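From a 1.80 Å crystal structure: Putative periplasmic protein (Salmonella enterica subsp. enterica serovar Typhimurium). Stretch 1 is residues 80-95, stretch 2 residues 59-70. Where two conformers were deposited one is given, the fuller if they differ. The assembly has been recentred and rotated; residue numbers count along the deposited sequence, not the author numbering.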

# COMPACT_ATOMS: atom_id res chain seq x y z
N MET B 80 -6.31 -1.19 4.65
CA MET B 80 -6.27 -1.25 6.11
C MET B 80 -5.80 -2.60 6.66
O MET B 80 -5.15 -2.67 7.74
CB MET B 80 -7.65 -0.94 6.68
CG MET B 80 -7.63 -0.72 8.16
SD MET B 80 -9.26 -0.23 8.80
CE MET B 80 -9.25 1.52 8.38
N LYS B 81 -6.17 -3.68 5.98
CA LYS B 81 -5.74 -5.03 6.39
C LYS B 81 -4.20 -5.08 6.43
O LYS B 81 -3.61 -5.62 7.38
CB LYS B 81 -6.32 -6.10 5.45
CG LYS B 81 -7.85 -6.10 5.44
CD LYS B 81 -8.43 -6.95 4.32
CE LYS B 81 -9.93 -6.64 4.18
NZ LYS B 81 -10.53 -7.48 3.07
N CYS B 82 -3.57 -4.47 5.42
CA CYS B 82 -2.10 -4.51 5.32
C CYS B 82 -1.43 -3.56 6.30
O CYS B 82 -0.34 -3.84 6.81
CB CYS B 82 -1.67 -4.24 3.89
SG CYS B 82 -2.21 -5.52 2.80
N ILE B 83 -2.10 -2.44 6.59
CA ILE B 83 -1.55 -1.52 7.60
C ILE B 83 -1.63 -2.18 8.99
O ILE B 83 -0.67 -2.12 9.77
CB ILE B 83 -2.25 -0.12 7.54
CG1 ILE B 83 -1.81 0.61 6.25
CG2 ILE B 83 -1.88 0.73 8.79
CD1 ILE B 83 -2.55 1.85 5.91
N ASP B 84 -2.73 -2.85 9.28
CA ASP B 84 -2.83 -3.58 10.55
C ASP B 84 -1.76 -4.69 10.57
O ASP B 84 -1.12 -4.95 11.61
CB ASP B 84 -4.23 -4.17 10.74
CG ASP B 84 -5.28 -3.11 11.12
OD1 ASP B 84 -4.90 -1.95 11.44
OD2 ASP B 84 -6.48 -3.48 11.16
N PHE B 85 -1.63 -5.38 9.45
CA PHE B 85 -0.65 -6.49 9.35
C PHE B 85 0.76 -6.03 9.71
O PHE B 85 1.45 -6.72 10.46
CB PHE B 85 -0.66 -7.05 7.92
CG PHE B 85 0.51 -7.98 7.60
CD1 PHE B 85 0.82 -9.05 8.43
CD2 PHE B 85 1.25 -7.79 6.42
CE1 PHE B 85 1.91 -9.93 8.12
CE2 PHE B 85 2.31 -8.67 6.08
CZ PHE B 85 2.64 -9.73 6.94
N ILE B 86 1.20 -4.87 9.21
CA ILE B 86 2.60 -4.50 9.42
C ILE B 86 2.90 -4.10 10.86
O ILE B 86 4.08 -3.98 11.24
CB ILE B 86 3.13 -3.49 8.37
CG1 ILE B 86 2.33 -2.17 8.41
CG2 ILE B 86 3.10 -4.13 6.99
CD1 ILE B 86 3.05 -0.99 7.73
N HIS B 87 1.85 -3.96 11.68
CA HIS B 87 1.99 -3.74 13.13
C HIS B 87 1.91 -5.04 13.95
O HIS B 87 2.00 -5.02 15.20
CB HIS B 87 0.92 -2.76 13.62
CG HIS B 87 1.10 -1.37 13.07
ND1 HIS B 87 0.59 -0.99 11.85
CD2 HIS B 87 1.72 -0.28 13.58
CE1 HIS B 87 0.91 0.27 11.62
NE2 HIS B 87 1.59 0.73 12.65
N ASP B 88 1.75 -6.16 13.26
CA ASP B 88 1.54 -7.45 13.94
C ASP B 88 2.77 -7.87 14.75
O ASP B 88 3.89 -7.82 14.26
CB ASP B 88 1.14 -8.51 12.90
CG ASP B 88 0.92 -9.87 13.51
OD1 ASP B 88 1.91 -10.60 13.61
OD2 ASP B 88 -0.24 -10.21 13.88
N ARG B 89 2.53 -8.25 16.01
CA ARG B 89 3.61 -8.63 16.92
C ARG B 89 4.35 -9.88 16.44
O ARG B 89 5.58 -9.93 16.51
CB ARG B 89 3.06 -8.83 18.33
CG ARG B 89 4.15 -9.00 19.38
CD ARG B 89 3.59 -9.34 20.78
NE ARG B 89 3.41 -10.79 20.98
CZ ARG B 89 4.41 -11.68 21.05
NH1 ARG B 89 5.68 -11.31 20.93
NH2 ARG B 89 4.12 -12.96 21.22
N GLU B 90 3.61 -10.88 15.95
CA GLU B 90 4.20 -12.13 15.44
C GLU B 90 5.17 -11.87 14.28
O GLU B 90 6.25 -12.46 14.21
CB GLU B 90 3.08 -13.11 15.02
CG GLU B 90 3.56 -14.43 14.42
CD GLU B 90 2.44 -15.36 13.92
OE1 GLU B 90 1.25 -14.97 13.89
OE2 GLU B 90 2.77 -16.51 13.56
N LEU B 91 4.76 -10.98 13.38
CA LEU B 91 5.58 -10.58 12.25
C LEU B 91 6.87 -9.92 12.72
O LEU B 91 7.97 -10.25 12.26
CB LEU B 91 4.82 -9.61 11.34
CG LEU B 91 5.62 -8.95 10.22
CD1 LEU B 91 6.10 -9.98 9.18
CD2 LEU B 91 4.84 -7.77 9.53
N ASN B 92 6.74 -8.99 13.65
CA ASN B 92 7.91 -8.28 14.07
C ASN B 92 8.88 -9.22 14.87
O ASN B 92 10.10 -9.12 14.69
CB ASN B 92 7.51 -6.92 14.66
CG ASN B 92 7.03 -5.93 13.55
OD1 ASN B 92 7.85 -5.34 12.85
ND2 ASN B 92 5.69 -5.78 13.36
N GLU B 93 8.34 -10.16 15.65
CA GLU B 93 9.15 -11.16 16.34
C GLU B 93 9.83 -12.13 15.39
O GLU B 93 10.99 -12.47 15.58
CB GLU B 93 8.32 -11.92 17.40
CG GLU B 93 7.84 -11.03 18.53
CD GLU B 93 8.97 -10.21 19.19
OE1 GLU B 93 10.02 -10.79 19.57
OE2 GLU B 93 8.80 -8.98 19.31
N LEU B 94 9.11 -12.56 14.35
CA LEU B 94 9.68 -13.41 13.30
C LEU B 94 10.93 -12.77 12.68
O LEU B 94 11.97 -13.43 12.48
CB LEU B 94 8.64 -13.63 12.19
CG LEU B 94 9.07 -14.39 10.93
CD1 LEU B 94 9.38 -15.89 11.26
CD2 LEU B 94 7.99 -14.30 9.85
N ILE B 95 10.82 -11.50 12.36
CA ILE B 95 11.92 -10.77 11.74
C ILE B 95 13.08 -10.61 12.71
O ILE B 95 14.25 -10.74 12.34
CB ILE B 95 11.41 -9.43 11.14
CG1 ILE B 95 10.51 -9.73 9.94
CG2 ILE B 95 12.61 -8.50 10.72
CD1 ILE B 95 9.66 -8.56 9.46
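Stretch 2, residues 59-70: EIAKKYSGLKYN

Stretch 2 enters as a helix already under way at Glu-59, and leaves through Leu-67 to Asn-70 with extended backbone angles (phi/psi -67/153 at Leu-67, -107/139 at Tyr-69). Stretch 1 is two helices, 80-86 and 89-95, broken at His-87 and Asp-88. The incoming helix runs against both: its axis makes 136° with that of helix 80-86 at a closest approach of 8.9 Å, and 168°, nearly antiparallel, with that of helix 89-95 at 10.4 Å. The register follows, with CA of Lys-81 5.5 Å from CA of Tyr-64 and CA of Leu-91 6.9 Å from CA of Ile-60.

The clearest bump is Ile-60, a knob among Phe-85, Glu-90, Leu-91 and Leu-94. Ile-60 CD1 lies 3.7 Å from Glu-90 CG, 3.8 Å from Leu-91 CA and 3.9 Å from Leu-94 CD2, while Ile-60 CG2 meets the edge of the Phe-85 ring, 3.5 Å from Phe-85 CE1. One face of that ring is covered by Ala-61: Ala-61 CA stands 3.7 Å from the Phe-85 ring centroid, 17° off the normal, and Ala-61 CB lies 3.6 Å from Phe-85 CZ. Tyr-64 in turn lays one ring face over Phe-85: Phe-85 CA is 3.6 Å from the Tyr-64 ring centroid and only 6° off the normal. This places Tyr-64 OH to donate to Asp-88 OD2 at 2.6 Å, while Asp-88 OD1 caps the second helix by accepting from Leu-91 N at 2.9 Å.

Beyond the helix, Tyr-69 points back toward stretch 1. Lys-81 CG approaches Tyr-69 CD1 at 3.7 Å and Met-80 CG approaches Tyr-69 CE1 at 3.9 Å. The extended Lys-81 chain carries Lys-81 NZ to Leu-67 O, a 3.0 Å hydrogen bond. Lys-63 NZ and Glu-90 OE1 form a 3.2 Å salt bridge. Altogether 778 Å² is buried, both sides summed.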

# COMPACT_ATOMS: atom_id res chain seq x y z
N GLU B 59 2.47 -16.39 5.33
CA GLU B 59 1.52 -17.09 6.22
C GLU B 59 0.83 -16.12 7.17
O GLU B 59 -0.39 -16.25 7.44
CB GLU B 59 2.23 -18.20 7.03
CG GLU B 59 2.65 -19.41 6.20
CD GLU B 59 1.46 -20.17 5.62
OE1 GLU B 59 1.61 -20.74 4.52
OE2 GLU B 59 0.40 -20.22 6.28
N ILE B 60 1.59 -15.17 7.69
CA ILE B 60 1.01 -14.17 8.62
C ILE B 60 0.15 -13.18 7.85
O ILE B 60 -0.95 -12.83 8.30
CB ILE B 60 2.09 -13.45 9.47
CG1 ILE B 60 2.96 -14.49 10.19
CG2 ILE B 60 1.44 -12.46 10.47
CD1 ILE B 60 4.24 -13.90 10.86
N ALA B 61 0.63 -12.76 6.68
CA ALA B 61 -0.11 -11.81 5.84
C ALA B 61 -1.50 -12.37 5.53
O ALA B 61 -2.48 -11.60 5.53
CB ALA B 61 0.64 -11.52 4.54
N LYS B 62 -1.58 -13.68 5.30
CA LYS B 62 -2.86 -14.28 4.94
C LYS B 62 -3.87 -14.25 6.09
O LYS B 62 -5.08 -14.31 5.85
CB LYS B 62 -2.66 -15.69 4.35
CG LYS B 62 -2.03 -15.68 2.94
CD LYS B 62 -1.66 -17.08 2.48
CE LYS B 62 -1.10 -17.16 1.05
NZ LYS B 62 -1.38 -15.96 0.22
N LYS B 63 -3.40 -14.10 7.33
CA LYS B 63 -4.29 -13.97 8.49
C LYS B 63 -5.00 -12.61 8.45
O LYS B 63 -6.04 -12.44 9.08
CB LYS B 63 -3.52 -14.10 9.81
CG LYS B 63 -2.91 -15.48 10.06
CD LYS B 63 -1.97 -15.45 11.25
CE LYS B 63 -1.30 -16.82 11.42
NZ LYS B 63 -0.90 -17.02 12.84
N TYR B 64 -4.41 -11.65 7.74
CA TYR B 64 -4.96 -10.29 7.61
C TYR B 64 -5.69 -10.13 6.28
O TYR B 64 -6.72 -9.49 6.23
CB TYR B 64 -3.85 -9.22 7.74
CG TYR B 64 -3.40 -9.08 9.18
CD1 TYR B 64 -3.99 -8.11 10.01
CD2 TYR B 64 -2.43 -9.94 9.72
CE1 TYR B 64 -3.62 -8.02 11.37
CE2 TYR B 64 -2.04 -9.85 11.07
CZ TYR B 64 -2.64 -8.88 11.88
OH TYR B 64 -2.29 -8.78 13.22
N SER B 65 -5.13 -10.72 5.22
CA SER B 65 -5.67 -10.51 3.88
C SER B 65 -7.06 -11.15 3.75
O SER B 65 -7.87 -10.70 2.93
CB SER B 65 -4.71 -11.00 2.78
OG SER B 65 -4.52 -12.40 2.87
N GLY B 66 -7.33 -12.16 4.58
CA GLY B 66 -8.61 -12.88 4.57
C GLY B 66 -9.67 -12.29 5.49
O GLY B 66 -10.81 -12.79 5.54
N LEU B 67 -9.30 -11.27 6.24
CA LEU B 67 -10.26 -10.60 7.14
C LEU B 67 -11.34 -9.87 6.35
O LEU B 67 -11.12 -9.45 5.20
CB LEU B 67 -9.54 -9.61 8.07
CG LEU B 67 -8.53 -10.16 9.11
CD1 LEU B 67 -7.82 -9.04 9.85
CD2 LEU B 67 -9.19 -11.11 10.08
N LYS B 68 -12.52 -9.73 6.96
CA LYS B 68 -13.54 -8.85 6.39
C LYS B 68 -13.67 -7.64 7.28
O LYS B 68 -14.04 -7.76 8.45
CB LYS B 68 -14.90 -9.57 6.27
CG LYS B 68 -14.84 -10.89 5.49
CD LYS B 68 -14.37 -10.71 4.04
CE LYS B 68 -13.81 -12.02 3.50
NZ LYS B 68 -14.11 -12.22 2.05
N TYR B 69 -13.35 -6.47 6.72
CA TYR B 69 -13.47 -5.20 7.44
C TYR B 69 -14.67 -4.40 6.92
O TYR B 69 -14.91 -4.33 5.71
CB TYR B 69 -12.20 -4.36 7.25
CG TYR B 69 -11.00 -4.75 8.09
CD1 TYR B 69 -9.74 -4.13 7.87
CD2 TYR B 69 -11.10 -5.68 9.14
CE1 TYR B 69 -8.63 -4.45 8.65
CE2 TYR B 69 -9.98 -6.01 9.93
CZ TYR B 69 -8.76 -5.38 9.68
OH TYR B 69 -7.66 -5.69 10.48
N ASN B 70 -15.39 -3.78 7.84
CA ASN B 70 -16.61 -3.03 7.53
C ASN B 70 -16.55 -1.63 8.13
O ASN B 70 -15.78 -1.38 9.06
CB ASN B 70 -17.82 -3.80 8.07
CG ASN B 70 -17.92 -5.20 7.48
OD1 ASN B 70 -18.28 -5.36 6.31
ND2 ASN B 70 -17.61 -6.23 8.30
O HOH W 1 -1.45 -6.10 14.03
O HOH W 2 -13.14 -6.40 3.80